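Hypothetical protein (Parabacteroides merdae, PDB 4OO3) is of unknown function but is probably a nicotinamide-dependent oxidoreductase with a Rossmann domain. Local coordinates at residues A[79-92]-A[100-112]. Residues are numbered along the deposited sequence; the frame is centred on the assembly and turned at random.
Sequences YLEKMLAEKKGNVM and KKTEYIKKTLEAG
The rings of Y79 and Y104 meet rim to rim: the hydroxyl of Y104 lies at the edge of the Y79 ring, near its plane, and the Y79 hydroxyl does the same for Y104. The pair illustrates how neighbouring helices pack on a Rossmann fold: helix 79-86 leads into strand 91-94, whose beta-alpha-beta unit continues through helix 98-110. The two hydroxyls are hydrogen-bonded and either may be the donor, though the 2.3 Å between Y79 OH and Y104 OH is doubtful as an exact length. One face of the Y104 ring carries the backbone O of K100, 3.4 Å off the ring plane and nearer its border than its centre, while CD1 of L80 approaches that ring obliquely. The Y104 hydroxyl also pairs with D18, just beyond strand 14-17.

The axes of 79-86 and 100-110 run nearly parallel, coming within 10.6 Å at an angle of 18°. Between them L84 sends CD2 to the backbone O of K107 (3.5 Å) and packs it on CB of A111, and its CD1 lies against CB, CE and NZ of K107. At the C-terminal end K87 curls back, its NZ bonded to L84 O while its chain passes A111 CB.

On strand 91-94, M92, a selenomethionine with CG anti to the backbone N (chi1 -169°), bends to bring CE to T108 OG1 at 3.3 Å, and its CB rests on T108 CG2. T108 OG1 also bonds Y104 O. With OG1 and CG2 gone, an alanine at T108 is likely to open a gap beside M92 CB and CE and weaken the hold on Y104 O. That carbonyl is gripped from opposite faces of its plane, by T108 N and by T108 OG1 at 2.8 Å.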
loop_
_atom_site.group_PDB
_atom_site.type_symbol
_atom_site.label_atom_id
_atom_site.label_comp_id
_atom_site.label_asym_id
_atom_site.label_seq_id
_atom_site.Cartn_x
_atom_site.Cartn_y
_atom_site.Cartn_z
ATOM N N TYR A 79 -15.823 -9.706 -20.766
ATOM C CA TYR A 79 -14.440 -10.066 -20.409
ATOM C C TYR A 79 -14.358 -11.018 -19.203
ATOM O O TYR A 79 -13.623 -12.008 -19.254
ATOM C CB TYR A 79 -13.569 -8.810 -20.178
ATOM C CG TYR A 79 -14.048 -7.902 -19.058
ATOM C CD1 TYR A 79 -13.604 -8.083 -17.750
ATOM C CD2 TYR A 79 -14.949 -6.871 -19.308
ATOM C CE1 TYR A 79 -14.047 -7.268 -16.729
ATOM C CE2 TYR A 79 -15.401 -6.051 -18.293
ATOM C CZ TYR A 79 -14.945 -6.252 -17.010
ATOM O OH TYR A 79 -15.398 -5.440 -16.012
ATOM N N LEU A 80 -15.126 -10.737 -18.143
ATOM C CA LEU A 80 -15.090 -11.555 -16.922
ATOM C C LEU A 80 -15.659 -12.936 -17.184
ATOM O O LEU A 80 -15.075 -13.944 -16.803
ATOM C CB LEU A 80 -15.873 -10.894 -15.783
ATOM C CG LEU A 80 -15.864 -11.641 -14.443
ATOM C CD1 LEU A 80 -14.476 -11.655 -13.826
ATOM C CD2 LEU A 80 -16.865 -11.024 -13.486
ATOM N N GLU A 81 -16.821 -12.957 -17.820
ATOM C CA GLU A 81 -17.478 -14.186 -18.240
ATOM C C GLU A 81 -16.537 -15.074 -19.078
ATOM O O GLU A 81 -16.484 -16.290 -18.863
ATOM C CB GLU A 81 -18.759 -13.808 -18.998
ATOM C CG GLU A 81 -19.566 -14.932 -19.614
ATOM C CD GLU A 81 -20.805 -14.405 -20.322
ATOM O OE1 GLU A 81 -21.643 -13.771 -19.647
ATOM O OE2 GLU A 81 -20.943 -14.615 -21.546
ATOM N N LYS A 82 -15.781 -14.465 -20.000
ATOM C CA LYS A 82 -14.824 -15.206 -20.851
ATOM C C LYS A 82 -13.637 -15.749 -20.064
ATOM O O LYS A 82 -13.214 -16.882 -20.270
ATOM C CB LYS A 82 -14.303 -14.338 -22.013
ATOM C CG LYS A 82 -15.165 -14.386 -23.263
ATOM C CD LYS A 82 -14.996 -15.695 -24.022
ATOM C CE LYS A 82 -16.085 -15.886 -25.068
ATOM N NZ LYS A 82 -15.968 -14.909 -26.190
HETATM N N MSE A 83 -13.093 -14.934 -19.173
HETATM C CA MSE A 83 -11.976 -15.353 -18.329
HETATM C C MSE A 83 -12.335 -16.570 -17.521
HETATM O O MSE A 83 -11.583 -17.544 -17.473
HETATM C CB MSE A 83 -11.595 -14.219 -17.386
HETATM C CG MSE A 83 -10.239 -14.476 -16.744
HETATM SE SE MSE A 83 -10.512 -15.107 -14.901
HETATM C CE MSE A 83 -10.317 -13.302 -14.177
ATOM N N LEU A 84 -13.499 -16.527 -16.883
ATOM C CA LEU A 84 -13.936 -17.618 -16.025
ATOM C C LEU A 84 -14.207 -18.867 -16.845
ATOM O O LEU A 84 -13.925 -19.969 -16.389
ATOM C CB LEU A 84 -15.181 -17.211 -15.230
ATOM C CG LEU A 84 -14.940 -16.096 -14.210
ATOM C CD1 LEU A 84 -16.251 -15.535 -13.684
ATOM C CD2 LEU A 84 -14.073 -16.594 -13.068
ATOM N N ALA A 85 -14.731 -18.684 -18.058
ATOM C CA ALA A 85 -15.040 -19.798 -18.956
ATOM C C ALA A 85 -13.794 -20.488 -19.492
ATOM O O ALA A 85 -13.752 -21.709 -19.605
ATOM C CB ALA A 85 -15.885 -19.307 -20.120
ATOM N N GLU A 86 -12.785 -19.697 -19.835
ATOM C CA GLU A 86 -11.594 -20.228 -20.476
ATOM C C GLU A 86 -10.598 -20.781 -19.464
ATOM O O GLU A 86 -9.863 -21.700 -19.785
ATOM C CB GLU A 86 -10.956 -19.159 -21.367
ATOM C CG GLU A 86 -11.857 -18.795 -22.538
ATOM C CD GLU A 86 -11.250 -17.803 -23.512
ATOM O OE1 GLU A 86 -10.224 -17.154 -23.196
ATOM O OE2 GLU A 86 -11.823 -17.675 -24.612
ATOM N N LYS A 87 -10.598 -20.241 -18.246
ATOM C CA LYS A 87 -9.650 -20.635 -17.190
ATOM C C LYS A 87 -8.250 -20.944 -17.727
ATOM O O LYS A 87 -7.730 -22.042 -17.539
ATOM C CB LYS A 87 -10.176 -21.827 -16.380
ATOM C CG LYS A 87 -11.483 -21.559 -15.643
ATOM C CD LYS A 87 -11.571 -22.281 -14.295
ATOM C CE LYS A 87 -12.982 -22.791 -13.975
ATOM N NZ LYS A 87 -14.103 -21.825 -14.199
ATOM N N LYS A 88 -7.640 -19.966 -18.383
ATOM C CA LYS A 88 -6.362 -20.185 -19.056
ATOM C C LYS A 88 -5.147 -19.950 -18.161
ATOM O O LYS A 88 -4.027 -20.285 -18.547
ATOM C CB LYS A 88 -6.278 -19.321 -20.315
ATOM C CG LYS A 88 -6.958 -19.950 -21.526
ATOM C CD LYS A 88 -7.119 -18.937 -22.647
ATOM C CE LYS A 88 -7.273 -19.590 -24.009
ATOM N NZ LYS A 88 -7.266 -18.549 -25.077
ATOM N N GLY A 89 -5.366 -19.390 -16.975
ATOM C CA GLY A 89 -4.281 -19.086 -16.044
ATOM C C GLY A 89 -4.564 -19.581 -14.640
ATOM O O GLY A 89 -5.668 -20.022 -14.353
ATOM N N ASN A 90 -3.552 -19.515 -13.773
ATOM C CA ASN A 90 -3.670 -19.959 -12.380
ATOM C C ASN A 90 -3.310 -18.885 -11.341
ATOM O O ASN A 90 -3.375 -19.147 -10.145
ATOM C CB ASN A 90 -2.837 -21.218 -12.153
ATOM C CG ASN A 90 -1.374 -21.021 -12.492
ATOM O OD1 ASN A 90 -0.852 -19.907 -12.449
ATOM N ND2 ASN A 90 -0.702 -22.104 -12.826
ATOM N N VAL A 91 -2.933 -17.686 -11.794
ATOM C CA VAL A 91 -2.782 -16.529 -10.910
ATOM C C VAL A 91 -3.351 -15.291 -11.600
ATOM O O VAL A 91 -2.928 -14.948 -12.708
ATOM C CB VAL A 91 -1.305 -16.244 -10.569
ATOM C CG1 VAL A 91 -1.186 -14.999 -9.698
ATOM C CG2 VAL A 91 -0.666 -17.441 -9.880
HETATM N N MSE A 92 -4.279 -14.612 -10.929
HETATM C CA MSE A 92 -4.926 -13.425 -11.471
HETATM C C MSE A 92 -4.351 -12.198 -10.821
HETATM O O MSE A 92 -4.222 -12.139 -9.597
HETATM C CB MSE A 92 -6.423 -13.510 -11.199
HETATM C CG MSE A 92 -7.221 -12.452 -11.964
HETATM SE SE MSE A 92 -7.397 -10.805 -10.884
HETATM C CE MSE A 92 -8.873 -11.420 -9.763
ATOM N N LYS A 100 -15.185 -2.367 -8.572
ATOM C CA LYS A 100 -15.381 -3.692 -9.154
ATOM C C LYS A 100 -14.511 -4.809 -8.538
ATOM O O LYS A 100 -14.806 -5.986 -8.704
ATOM C CB LYS A 100 -15.064 -3.623 -10.650
ATOM C CG LYS A 100 -15.992 -2.753 -11.482
ATOM C CD LYS A 100 -15.344 -2.408 -12.819
ATOM C CE LYS A 100 -16.278 -2.614 -13.998
ATOM N NZ LYS A 100 -17.223 -1.478 -14.156
ATOM N N LYS A 101 -13.448 -4.441 -7.832
ATOM C CA LYS A 101 -12.377 -5.379 -7.493
ATOM C C LYS A 101 -12.816 -6.585 -6.671
ATOM O O LYS A 101 -12.443 -7.712 -6.980
ATOM C CB LYS A 101 -11.271 -4.651 -6.738
ATOM C CG LYS A 101 -10.095 -5.529 -6.338
ATOM C CD LYS A 101 -9.163 -4.799 -5.379
ATOM C CE LYS A 101 -8.359 -3.708 -6.059
ATOM N NZ LYS A 101 -7.287 -4.267 -6.926
ATOM N N THR A 102 -13.573 -6.348 -5.607
ATOM C CA THR A 102 -13.852 -7.406 -4.642
ATOM C C THR A 102 -14.702 -8.519 -5.274
ATOM O O THR A 102 -14.443 -9.711 -5.060
ATOM C CB THR A 102 -14.511 -6.848 -3.357
ATOM O OG1 THR A 102 -13.918 -5.585 -3.016
ATOM C CG2 THR A 102 -14.319 -7.815 -2.198
ATOM N N GLU A 103 -15.687 -8.130 -6.080
ATOM C CA GLU A 103 -16.504 -9.107 -6.813
ATOM C C GLU A 103 -15.639 -9.917 -7.784
ATOM O O GLU A 103 -15.738 -11.140 -7.818
ATOM C CB GLU A 103 -17.656 -8.410 -7.547
ATOM C CG GLU A 103 -18.669 -9.345 -8.200
ATOM C CD GLU A 103 -19.294 -10.350 -7.234
ATOM O OE1 GLU A 103 -19.568 -9.993 -6.064
ATOM O OE2 GLU A 103 -19.519 -11.503 -7.659
ATOM N N TYR A 104 -14.786 -9.243 -8.551
ATOM C CA TYR A 104 -13.813 -9.924 -9.400
ATOM C C TYR A 104 -13.030 -10.963 -8.608
ATOM O O TYR A 104 -12.872 -12.103 -9.038
ATOM C CB TYR A 104 -12.773 -8.946 -9.958
ATOM C CG TYR A 104 -13.210 -7.964 -11.024
ATOM C CD1 TYR A 104 -14.406 -8.109 -11.728
ATOM C CD2 TYR A 104 -12.374 -6.902 -11.360
ATOM C CE1 TYR A 104 -14.756 -7.205 -12.719
ATOM C CE2 TYR A 104 -12.719 -5.997 -12.340
ATOM C CZ TYR A 104 -13.907 -6.153 -13.017
ATOM O OH TYR A 104 -14.225 -5.236 -13.990
ATOM N N ILE A 105 -12.505 -10.544 -7.462
ATOM C CA ILE A 105 -11.693 -11.421 -6.624
ATOM C C ILE A 105 -12.466 -12.660 -6.190
ATOM O O ILE A 105 -11.950 -13.768 -6.268
ATOM C CB ILE A 105 -11.127 -10.670 -5.393
ATOM C CG1 ILE A 105 -10.026 -9.696 -5.840
ATOM C CG2 ILE A 105 -10.563 -11.649 -4.368
ATOM C CD1 ILE A 105 -9.492 -8.785 -4.750
ATOM N N LYS A 106 -13.697 -12.477 -5.731
ATOM C CA LYS A 106 -14.502 -13.607 -5.274
ATOM C C LYS A 106 -14.701 -14.663 -6.378
ATOM O O LYS A 106 -14.468 -15.854 -6.164
ATOM C CB LYS A 106 -15.865 -13.131 -4.753
ATOM C CG LYS A 106 -16.561 -14.168 -3.889
ATOM C CD LYS A 106 -18.069 -14.018 -3.914
ATOM C CE LYS A 106 -18.672 -14.557 -5.202
ATOM N NZ LYS A 106 -20.102 -14.930 -5.007
ATOM N N LYS A 107 -15.113 -14.218 -7.560
ATOM C CA LYS A 107 -15.424 -15.140 -8.656
ATOM C C LYS A 107 -14.187 -15.862 -9.156
ATOM O O LYS A 107 -14.264 -17.012 -9.597
ATOM C CB LYS A 107 -16.090 -14.407 -9.814
ATOM C CG LYS A 107 -17.379 -13.711 -9.415
ATOM C CD LYS A 107 -18.320 -13.567 -10.591
ATOM C CE LYS A 107 -19.032 -14.879 -10.863
ATOM N NZ LYS A 107 -19.842 -14.797 -12.100
ATOM N N THR A 108 -13.045 -15.186 -9.081
ATOM C CA THR A 108 -11.785 -15.781 -9.494
ATOM C C THR A 108 -11.364 -16.896 -8.536
ATOM O O THR A 108 -10.922 -17.954 -8.969
ATOM C CB THR A 108 -10.686 -14.714 -9.595
ATOM O OG1 THR A 108 -11.089 -13.708 -10.532
ATOM C CG2 THR A 108 -9.397 -15.323 -10.060
ATOM N N LEU A 109 -11.500 -16.656 -7.237
ATOM C CA LEU A 109 -11.137 -17.657 -6.232
ATOM C C LEU A 109 -12.046 -18.887 -6.301
ATOM O O LEU A 109 -11.561 -20.014 -6.208
ATOM C CB LEU A 109 -11.169 -17.046 -4.829
ATOM C CG LEU A 109 -10.122 -15.966 -4.554
ATOM C CD1 LEU A 109 -10.521 -15.150 -3.334
ATOM C CD2 LEU A 109 -8.736 -16.568 -4.372
ATOM N N GLU A 110 -13.350 -18.670 -6.471
ATOM C CA GLU A 110 -14.301 -19.762 -6.736
ATOM C C GLU A 110 -13.851 -20.660 -7.884
ATOM O O GLU A 110 -14.107 -21.863 -7.872
ATOM C CB GLU A 110 -15.666 -19.210 -7.114
ATOM C CG GLU A 110 -16.459 -18.631 -5.963
ATOM C CD GLU A 110 -17.841 -18.180 -6.396
ATOM O OE1 GLU A 110 -17.982 -17.623 -7.516
ATOM O OE2 GLU A 110 -18.787 -18.384 -5.612
ATOM N N ALA A 111 -13.197 -20.071 -8.886
ATOM C CA ALA A 111 -12.723 -20.825 -10.038
ATOM C C ALA A 111 -11.381 -21.513 -9.794
ATOM O O ALA A 111 -10.820 -22.114 -10.714
ATOM C CB ALA A 111 -12.643 -19.915 -11.257
ATOM N N GLY A 112 -10.869 -21.431 -8.565
ATOM C CA GLY A 112 -9.629 -22.113 -8.190
ATOM C C GLY A 112 -8.378 -21.383 -8.633
ATOM O O GLY A 112 -7.311 -21.978 -8.706
#